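Local coordinates for protein aldolase (Escherichia coli, PDB 6VOP) that belongs to the class II aldolase and adducin N-terminal domain family, with an AraD-like fold, and forms an assembly of four chains, at residues Ser20-Arg25 with Asn180-Glu185; Thr105-Leu110 with Ser116-Pro121; Leu135-Arg140 with Ala147-Glu152. The protein carries 2 engineered substitutions. One frame throughout, in Å; residues are numbered along the deposited sequence.

Contact 1: residues Ser20-Arg25 with Asn180-Glu185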
loop_
_atom_site.group_PDB
_atom_site.type_symbol
_atom_site.label_atom_id
_atom_site.label_comp_id
_atom_site.label_asym_id
_atom_site.label_seq_id
_atom_site.Cartn_x
_atom_site.Cartn_y
_atom_site.Cartn_z
ATOM N N SER A 20 5.327 3.492 -14.440
ATOM C CA SER A 20 4.005 3.076 -13.987
ATOM C C SER A 20 4.103 2.224 -12.726
ATOM O O SER A 20 3.286 2.361 -11.808
ATOM C CB SER A 20 3.293 2.316 -15.105
ATOM O OG SER A 20 2.105 1.709 -14.638
ATOM N N SER A 21 5.104 1.347 -12.658
ATOM C CA SER A 21 5.297 0.523 -11.469
ATOM C C SER A 21 5.517 1.379 -10.227
ATOM O O SER A 21 4.925 1.119 -9.174
ATOM C CB SER A 21 6.475 -0.427 -11.687
ATOM O OG SER A 21 6.597 -1.335 -10.612
ATOM N N PHE A 22 6.368 2.403 -10.332
ATOM C CA PHE A 22 6.583 3.304 -9.205
ATOM C C PHE A 22 5.289 3.993 -8.794
ATOM O O PHE A 22 5.034 4.196 -7.601
ATOM C CB PHE A 22 7.645 4.343 -9.561
ATOM C CG PHE A 22 9.050 3.837 -9.452
ATOM C CD1 PHE A 22 9.423 2.999 -8.413
ATOM C CD2 PHE A 22 10.003 4.201 -10.390
ATOM C CE1 PHE A 22 10.721 2.531 -8.313
ATOM C CE2 PHE A 22 11.299 3.739 -10.296
ATOM C CZ PHE A 22 11.659 2.902 -9.256
ATOM N N PHE A 23 4.455 4.353 -9.770
ATOM C CA PHE A 23 3.238 5.098 -9.473
ATOM C C PHE A 23 2.195 4.215 -8.796
ATOM O O PHE A 23 1.580 4.625 -7.804
ATOM C CB PHE A 23 2.686 5.711 -10.760
ATOM C CG PHE A 23 1.433 6.521 -10.568
ATOM C CD1 PHE A 23 1.502 7.850 -10.184
ATOM C CD2 PHE A 23 0.188 5.959 -10.794
ATOM C CE1 PHE A 23 0.351 8.597 -10.016
ATOM C CE2 PHE A 23 -0.961 6.701 -10.628
ATOM C CZ PHE A 23 -0.880 8.020 -10.241
ATOM N N GLN A 24 1.988 2.996 -9.311
ATOM C CA GLN A 24 0.951 2.128 -8.758
ATOM C C GLN A 24 1.317 1.612 -7.371
ATOM O O GLN A 24 0.425 1.281 -6.582
ATOM C CB GLN A 24 0.673 0.955 -9.703
ATOM C CG GLN A 24 0.411 1.362 -11.150
ATOM C CD GLN A 24 0.303 0.169 -12.091
ATOM O OE1 GLN A 24 -0.789 -0.343 -12.341
ATOM N NE2 GLN A 24 1.440 -0.278 -12.615
ATOM N N ARG A 25 2.605 1.540 -7.049
ATOM C CA ARG A 25 3.053 1.001 -5.773
ATOM C C ARG A 25 3.329 2.083 -4.737
ATOM O O ARG A 25 3.822 1.772 -3.649
ATOM C CB ARG A 25 4.296 0.133 -5.978
ATOM C CG ARG A 25 4.047 -1.105 -6.828
ATOM C CD ARG A 25 5.309 -1.935 -6.950
ATOM N NE ARG A 25 6.387 -1.176 -7.574
ATOM C CZ ARG A 25 7.673 -1.320 -7.274
ATOM N NH1 ARG A 25 8.047 -2.198 -6.354
ATOM N NH2 ARG A 25 8.585 -0.586 -7.896
ATOM N N ASN A 180 17.920 0.058 -6.892
ATOM C CA ASN A 180 18.648 0.781 -5.855
ATOM C C ASN A 180 17.742 1.772 -5.135
ATOM O O ASN A 180 17.780 1.878 -3.904
ATOM C CB ASN A 180 19.850 1.500 -6.464
ATOM C CG ASN A 180 20.950 0.552 -6.872
ATOM O OD1 ASN A 180 20.958 -0.614 -6.478
ATOM N ND2 ASN A 180 21.894 1.048 -7.667
ATOM N N MET A 181 16.925 2.511 -5.889
ATOM C CA MET A 181 15.965 3.414 -5.266
ATOM C C MET A 181 15.021 2.653 -4.346
ATOM O O MET A 181 14.694 3.125 -3.250
ATOM C CB MET A 181 15.182 4.168 -6.340
ATOM C CG MET A 181 13.901 4.822 -5.846
ATOM S SD MET A 181 14.201 6.253 -4.792
ATOM C CE MET A 181 14.741 7.453 -6.008
ATOM N N GLU A 182 14.590 1.462 -4.762
ATOM C CA GLU A 182 13.645 0.699 -3.957
ATOM C C GLU A 182 14.271 0.215 -2.653
ATOM O O GLU A 182 13.587 0.169 -1.625
ATOM C CB GLU A 182 13.096 -0.472 -4.770
ATOM C CG GLU A 182 12.073 -0.053 -5.821
ATOM C CD GLU A 182 11.508 -1.227 -6.599
ATOM O OE1 GLU A 182 11.719 -1.288 -7.830
ATOM O OE2 GLU A 182 10.849 -2.088 -5.978
ATOM N N GLU A 183 15.561 -0.135 -2.665
ATOM C CA GLU A 183 16.213 -0.579 -1.437
ATOM C C GLU A 183 16.561 0.588 -0.519
ATOM O O GLU A 183 16.605 0.417 0.706
ATOM C CB GLU A 183 17.471 -1.388 -1.762
ATOM C CG GLU A 183 18.011 -2.200 -0.588
ATOM C CD GLU A 183 17.239 -3.487 -0.357
ATOM O OE1 GLU A 183 16.827 -3.737 0.796
ATOM O OE2 GLU A 183 17.045 -4.251 -1.327
ATOM N N LEU A 184 16.810 1.772 -1.081
ATOM C CA LEU A 184 17.044 2.947 -0.248
ATOM C C LEU A 184 15.768 3.367 0.470
ATOM O O LEU A 184 15.767 3.577 1.688
ATOM C CB LEU A 184 17.591 4.094 -1.096
ATOM C CG LEU A 184 17.613 5.470 -0.429
ATOM C CD1 LEU A 184 18.519 5.465 0.792
ATOM C CD2 LEU A 184 18.049 6.535 -1.420
ATOM N N GLU A 185 14.666 3.494 -0.276
ATOM C CA GLU A 185 13.382 3.829 0.332
ATOM C C GLU A 185 12.963 2.773 1.346
ATOM O O GLU A 185 12.368 3.094 2.383
ATOM C CB GLU A 185 12.318 3.987 -0.754
ATOM C CG GLU A 185 10.886 3.931 -0.253
ATOM C CD GLU A 185 10.432 5.232 0.384
ATOM O OE1 GLU A 185 11.249 6.174 0.472
ATOM O OE2 GLU A 185 9.253 5.316 0.786
#
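Phe22 and Glu182 mark where the two backbones come nearest, their CA atoms still 9.2 Å apart, so the end of helix 7-24 and the middle of helix 174-194 meet through long side chains. Arg25, the first residue to leave helical geometry after helix 7-24, sends its guanidinium to the Glu182 carboxylate in a two-pronged salt bridge. NH1 donates to OE2 of Glu182 at 2.8 Å in a nearly straight bond (165°), while the second prong, from Arg25 NH2 to Glu182 OE1, is weak at 3.2 Å. The flat groups are not coplanar: their planes stand 72° apart, and NH1 comes down on OE2 from above the carboxylate plane. A bend at chi3 (-60°) folds the arginine so that NE can also donate to Ser21 O, at 3.2 Å; that oxygen takes the backbone N of Arg25 on its other face. Phe22 meets the stem of the same glutamate, its CE1 edge 3.8 Å from Glu182 CG, and its ring also packs edge-to-face with Tyr27 and rests on Val97 and Leu99 of the sheet. Gly30 N of the second subunit donates to Glu182 OE2 as well. A buried carboxylate thus gains both a cation and a neighbouring chain's N-H, which would be expected to favour its ionised form and links this helix pairing to the subunit interface.

Contact 2: residues Thr105-Leu110 with Ser116-Pro121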
loop_
_atom_site.group_PDB
_atom_site.type_symbol
_atom_site.label_atom_id
_atom_site.label_comp_id
_atom_site.label_asym_id
_atom_site.label_seq_id
_atom_site.Cartn_x
_atom_site.Cartn_y
_atom_site.Cartn_z
ATOM N N THR A 105 11.874 10.847 1.671
ATOM C CA THR A 105 11.601 12.268 1.851
ATOM C C THR A 105 11.424 12.604 3.325
ATOM O O THR A 105 11.842 13.677 3.778
ATOM C CB THR A 105 10.359 12.678 1.058
ATOM O OG1 THR A 105 10.458 12.192 -0.287
ATOM C CG2 THR A 105 10.226 14.194 1.032
ATOM N N ALA A 106 10.813 11.698 4.092
ATOM C CA ALA A 106 10.675 11.922 5.527
ATOM C C ALA A 106 12.039 11.989 6.201
ATOM O O ALA A 106 12.316 12.909 6.981
ATOM C CB ALA A 106 9.815 10.822 6.152
ATOM N N LEU A 107 12.911 11.021 5.906
ATOM C CA LEU A 107 14.249 11.028 6.489
ATOM C C LEU A 107 14.985 12.323 6.168
ATOM O O LEU A 107 15.664 12.886 7.033
ATOM C CB LEU A 107 15.044 9.818 5.992
ATOM C CG LEU A 107 16.460 9.637 6.551
ATOM C CD1 LEU A 107 16.434 9.096 7.975
ATOM C CD2 LEU A 107 17.280 8.729 5.645
ATOM N N SER A 108 14.835 12.827 4.941
ATOM C CA SER A 108 15.545 14.027 4.510
ATOM C C SER A 108 15.098 15.291 5.235
ATOM O O SER A 108 15.733 16.335 5.059
ATOM C CB SER A 108 15.377 14.219 3.002
ATOM O OG SER A 108 14.038 14.546 2.671
ATOM N N CYS A 109 14.029 15.232 6.029
ATOM C CA CYS A 109 13.526 16.386 6.762
ATOM C C CYS A 109 13.982 16.406 8.214
ATOM O O CYS A 109 13.464 17.203 9.004
ATOM C CB CYS A 109 11.998 16.425 6.716
ATOM S SG CYS A 109 11.279 16.545 5.075
ATOM N N LEU A 110 14.927 15.549 8.586
ATOM C CA LEU A 110 15.339 15.420 9.974
ATOM C C LEU A 110 16.543 16.307 10.265
ATOM O O LEU A 110 17.446 16.446 9.435
ATOM C CB LEU A 110 15.671 13.964 10.298
ATOM C CG LEU A 110 14.491 12.990 10.286
ATOM C CD1 LEU A 110 14.969 11.568 10.523
ATOM C CD2 LEU A 110 13.460 13.391 11.329
ATOM N N SER A 116 27.435 12.901 5.184
ATOM C CA SER A 116 28.313 11.956 4.508
ATOM C C SER A 116 27.627 10.626 4.233
ATOM O O SER A 116 27.944 9.969 3.234
ATOM C CB SER A 116 29.569 11.726 5.350
ATOM O OG SER A 116 30.595 12.627 4.979
ATOM N N ASN A 117 26.696 10.225 5.099
ATOM C CA ASN A 117 25.942 8.986 4.921
ATOM C C ASN A 117 24.727 9.070 5.836
ATOM O O ASN A 117 24.873 8.999 7.061
ATOM C CB ASN A 117 26.804 7.772 5.244
ATOM C CG ASN A 117 26.068 6.466 5.053
ATOM O OD1 ASN A 117 25.547 6.184 3.975
ATOM N ND2 ASN A 117 26.035 5.651 6.099
ATOM N N VAL A 118 23.535 9.221 5.249
ATOM C CA VAL A 118 22.355 9.576 6.037
ATOM C C VAL A 118 21.755 8.407 6.803
ATOM O O VAL A 118 20.946 8.635 7.713
ATOM C CB VAL A 118 21.257 10.203 5.155
ATOM C CG1 VAL A 118 21.587 11.659 4.847
ATOM C CG2 VAL A 118 21.066 9.407 3.874
ATOM N N ILE A 119 22.124 7.168 6.479
ATOM C CA ILE A 119 21.591 5.991 7.159
ATOM C C ILE A 119 22.743 5.190 7.754
ATOM O O ILE A 119 23.783 5.006 7.114
ATOM C CB ILE A 119 20.729 5.116 6.216
ATOM C CG1 ILE A 119 21.560 4.460 5.110
ATOM C CG2 ILE A 119 19.611 5.935 5.593
ATOM C CD1 ILE A 119 21.919 3.010 5.392
ATOM N N ARG A 120 22.560 4.731 8.990
ATOM C CA ARG A 120 23.505 3.806 9.604
ATOM C C ARG A 120 23.047 2.381 9.324
ATOM O O ARG A 120 21.918 2.025 9.687
ATOM C CB ARG A 120 23.606 4.041 11.100
ATOM C CG ARG A 120 24.665 3.199 11.783
ATOM C CD ARG A 120 24.630 3.381 13.289
ATOM N NE ARG A 120 25.653 2.582 13.955
ATOM C CZ ARG A 120 25.740 2.427 15.272
ATOM N NH1 ARG A 120 24.861 3.018 16.070
ATOM N NH2 ARG A 120 26.706 1.679 15.792
ATOM N N PRO A 121 23.868 1.544 8.690
ATOM C CA PRO A 121 23.361 0.267 8.164
ATOM C C PRO A 121 23.017 -0.727 9.265
ATOM O O PRO A 121 23.823 -1.000 10.157
ATOM C CB PRO A 121 24.515 -0.240 7.293
ATOM C CG PRO A 121 25.722 0.446 7.817
ATOM C CD PRO A 121 25.268 1.787 8.307
#
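Leu107 reaches Val118 and Ile119 with a single methyl, CD2, and the contact across the two segments is apolar. Its nearest approach is to Ile119, where CD2 lies 3.6 Å from CG2, the two side chains lying nearly perpendicular. The Leu107 branch gets there because CG lies opposite the backbone N (chi1 -178°), which carries the isobutyl group out from helix 102-107. On Ile119 it is the short CG2 branch that does the touching, while the longer CG1 arm leads elsewhere. Val118 adds a looser neighbour, its CG2 standing 4.2 Å from the same Leu107 CD2. Further apolar groups close round this trio: Phe192 and Ile191 of helix 174-194 lie against Leu107 and Ile119 respectively, and Leu161 of strand 159-162 touches both Leu107 and Val118.

The hydrogen bonds lie within or beyond the two segments. A type I beta turn spans Leu107 to Leu110, with Leu110 N bonded to Leu107 O at 3.2 Å. Within that turn, the hydroxyl of Ser108 reaches back to donate to Thr105 O, with OG 2.6 Å from that carbonyl oxygen. Across the loop, Asn117 OD1 accepts from Val133 N, and the backbone of Val118 pairs with Val133 too.

With nothing polar joining the pair directly, the fit between Leu107 and the irregular loop depends on methyl packing, while the bonds of Asn117 and Val118 to Val133 probably help to hold the loop's course.

Contact 3: residues Leu135-Arg140 with Ala147-Glu152; sequences LVPYYR and AQDLAE
Val136, Pro137 and Tyr139 receive Asp149 and Leu150 inside a beta-alpha-beta unit, in which strand 135-136 leads through helix 144-153 to the parallel strand 159-162. The strand and the helix come nearest at Val136 and Asp149, whose CA atoms are 6.8 Å apart.

Along the helix, Asp149 is the first residue to touch, and it meets three partners in different ways. Its CB lies 4.0 Å from Val136 CG1, a hydrocarbon contact at the root of the side chain. Further out, OD2 sits 3.4 Å from Pro137 CD, the two side chains pointing at each other from opposing sides. The same oxygen lies near the plane of the Tyr139 ring, at the edge formed by CE2 and the hydroxyl, with OH 3.1 Å from Asp149 OD2; ring and carboxylate planes are turned 53° apart. This is a possible hydrogen bond, but not a settled one, since the phenol proton has another acceptor within reach. Tyr139 also touches Arg145 and Ile146 of the same helix.

Leu150 follows, and the end of its side chain packs on Phe160 of strand 159-162 and, with Phe82 and Leu86 of helix 80-89, helps fill the layer between helices and sheet. Val136 divides its two methyls between the neighbouring helix residues: a chi1 of -176° swings CG1 away from the backbone N to Asp149 and leaves CG2 for Leu150, whose CD2 it meets at 3.7 Å.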
loop_
_atom_site.group_PDB
_atom_site.type_symbol
_atom_site.label_atom_id
_atom_site.label_comp_id
_atom_site.label_asym_id
_atom_site.label_seq_id
_atom_site.Cartn_x
_atom_site.Cartn_y
_atom_site.Cartn_z
ATOM N N LEU A 135 24.164 13.725 1.893
ATOM C CA LEU A 135 23.047 14.654 1.973
ATOM C C LEU A 135 23.348 15.899 1.151
ATOM O O LEU A 135 24.408 16.513 1.310
ATOM C CB LEU A 135 22.774 15.035 3.428
ATOM C CG LEU A 135 21.711 16.092 3.709
ATOM C CD1 LEU A 135 20.320 15.502 3.549
ATOM C CD2 LEU A 135 21.903 16.658 5.103
ATOM N N VAL A 136 22.418 16.263 0.276
ATOM C CA VAL A 136 22.515 17.489 -0.514
ATOM C C VAL A 136 21.731 18.567 0.225
ATOM O O VAL A 136 20.626 18.294 0.716
ATOM C CB VAL A 136 21.992 17.270 -1.944
ATOM C CG1 VAL A 136 22.187 18.513 -2.797
ATOM C CG2 VAL A 136 22.690 16.079 -2.580
ATOM N N PRO A 137 22.260 19.786 0.351
ATOM C CA PRO A 137 21.552 20.822 1.114
ATOM C C PRO A 137 20.213 21.173 0.483
ATOM O O PRO A 137 19.949 20.887 -0.687
ATOM C CB PRO A 137 22.513 22.018 1.073
ATOM C CG PRO A 137 23.843 21.437 0.731
ATOM C CD PRO A 137 23.572 20.248 -0.129
ATOM N N TYR A 138 19.353 21.802 1.283
ATOM C CA TYR A 138 18.066 22.254 0.774
ATOM C C TYR A 138 18.230 23.555 0.001
ATOM O O TYR A 138 18.835 24.513 0.496
ATOM C CB TYR A 138 17.050 22.456 1.899
ATOM C CG TYR A 138 15.839 23.229 1.418
ATOM C CD1 TYR A 138 14.893 22.630 0.590
ATOM C CD2 TYR A 138 15.660 24.564 1.752
ATOM C CE1 TYR A 138 13.797 23.332 0.126
ATOM C CE2 TYR A 138 14.567 25.276 1.293
ATOM C CZ TYR A 138 13.638 24.655 0.481
ATOM O OH TYR A 138 12.548 25.358 0.024
ATOM N N TYR A 139 17.681 23.586 -1.209
ATOM C CA TYR A 139 17.589 24.785 -2.024
ATOM C C TYR A 139 16.188 24.860 -2.611
ATOM O O TYR A 139 15.418 23.897 -2.557
ATOM C CB TYR A 139 18.636 24.793 -3.147
ATOM C CG TYR A 139 20.067 24.713 -2.672
ATOM C CD1 TYR A 139 20.711 25.831 -2.157
ATOM C CD2 TYR A 139 20.779 23.522 -2.744
ATOM C CE1 TYR A 139 22.023 25.765 -1.725
ATOM C CE2 TYR A 139 22.090 23.445 -2.313
ATOM C CZ TYR A 139 22.708 24.570 -1.805
ATOM O OH TYR A 139 24.013 24.501 -1.375
ATOM N N ARG A 140 15.858 26.017 -3.171
ATOM C CA ARG A 140 14.607 26.141 -3.901
ATOM C C ARG A 140 14.621 25.187 -5.094
ATOM O O ARG A 140 15.645 25.065 -5.776
ATOM C CB ARG A 140 14.402 27.579 -4.376
ATOM C CG ARG A 140 12.960 27.927 -4.686
ATOM C CD ARG A 140 12.844 28.717 -5.979
ATOM N NE ARG A 140 11.485 29.204 -6.195
ATOM C CZ ARG A 140 10.491 28.461 -6.674
ATOM N NH1 ARG A 140 10.701 27.190 -6.991
ATOM N NH2 ARG A 140 9.284 28.988 -6.835
ATOM N N ALA A 147 22.282 21.159 -8.740
ATOM C CA ALA A 147 23.056 20.454 -9.755
ATOM C C ALA A 147 24.552 20.579 -9.499
ATOM O O ALA A 147 25.307 19.630 -9.738
ATOM C CB ALA A 147 22.704 20.987 -11.144
ATOM N N GLN A 148 24.998 21.742 -9.016
ATOM C CA GLN A 148 26.422 21.939 -8.758
ATOM C C GLN A 148 26.909 21.041 -7.626
ATOM O O GLN A 148 28.020 20.503 -7.690
ATOM C CB GLN A 148 26.702 23.407 -8.434
ATOM C CG GLN A 148 26.400 24.364 -9.571
ATOM C CD GLN A 148 26.340 25.810 -9.116
ATOM O OE1 GLN A 148 26.588 26.116 -7.948
ATOM N NE2 GLN A 148 26.005 26.707 -10.036
ATOM N N ASP A 149 26.094 20.871 -6.583
ATOM C CA ASP A 149 26.481 19.993 -5.485
ATOM C C ASP A 149 26.490 18.536 -5.924
ATOM O O ASP A 149 27.405 17.781 -5.573
ATOM C CB ASP A 149 25.538 20.189 -4.298
ATOM C CG ASP A 149 25.684 21.554 -3.659
ATOM O OD1 ASP A 149 26.654 22.267 -3.989
ATOM O OD2 ASP A 149 24.823 21.915 -2.831
ATOM N N LEU A 150 25.479 18.122 -6.693
ATOM C CA LEU A 150 25.425 16.742 -7.165
ATOM C C LEU A 150 26.592 16.423 -8.087
ATOM O O LEU A 150 27.050 15.276 -8.132
ATOM C CB LEU A 150 24.097 16.478 -7.874
ATOM C CG LEU A 150 22.896 16.226 -6.959
ATOM C CD1 LEU A 150 21.620 16.120 -7.768
ATOM C CD2 LEU A 150 23.111 14.970 -6.133
ATOM N N ALA A 151 27.092 17.419 -8.822
ATOM C CA ALA A 151 28.261 17.190 -9.664
ATOM C C ALA A 151 29.515 16.957 -8.830
ATOM O O ALA A 151 30.432 16.260 -9.279
ATOM C CB ALA A 151 28.468 18.368 -10.617
ATOM N N GLU A 152 29.574 17.522 -7.621
ATOM C CA GLU A 152 30.749 17.322 -6.777
ATOM C C GLU A 152 30.781 15.912 -6.203
ATOM O O GLU A 152 31.858 15.323 -6.051
ATOM C CB GLU A 152 30.775 18.357 -5.652
ATOM C CG GLU A 152 30.761 19.803 -6.120
ATOM C CD GLU A 152 32.152 20.352 -6.388
ATOM O OE1 GLU A 152 33.120 19.561 -6.399
ATOM O OE2 GLU A 152 32.274 21.580 -6.585
#

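Overall arrangement
Starting from the N terminus, the chain runs down helix 7-24 and leaves it at 20-25, but the loop opened there closes only when helix 174-194 arrives, so contact 1 encloses both others. Inside it, contact 2 is a short closure, folding the loop that follows helix 102-107 back on that helix. Contact 3 comes next, in series, tying strand 135-136, outermost in the sheet of this chain, to helix 144-153. The two inner contacts touch, Val118 CG1 lying 3.8 Å from Leu135 CB, whereas the centres of contacts 1 and 3 are about 22 Å apart, on opposite sides of the chain's centre. Each of the three also meets the third subunit.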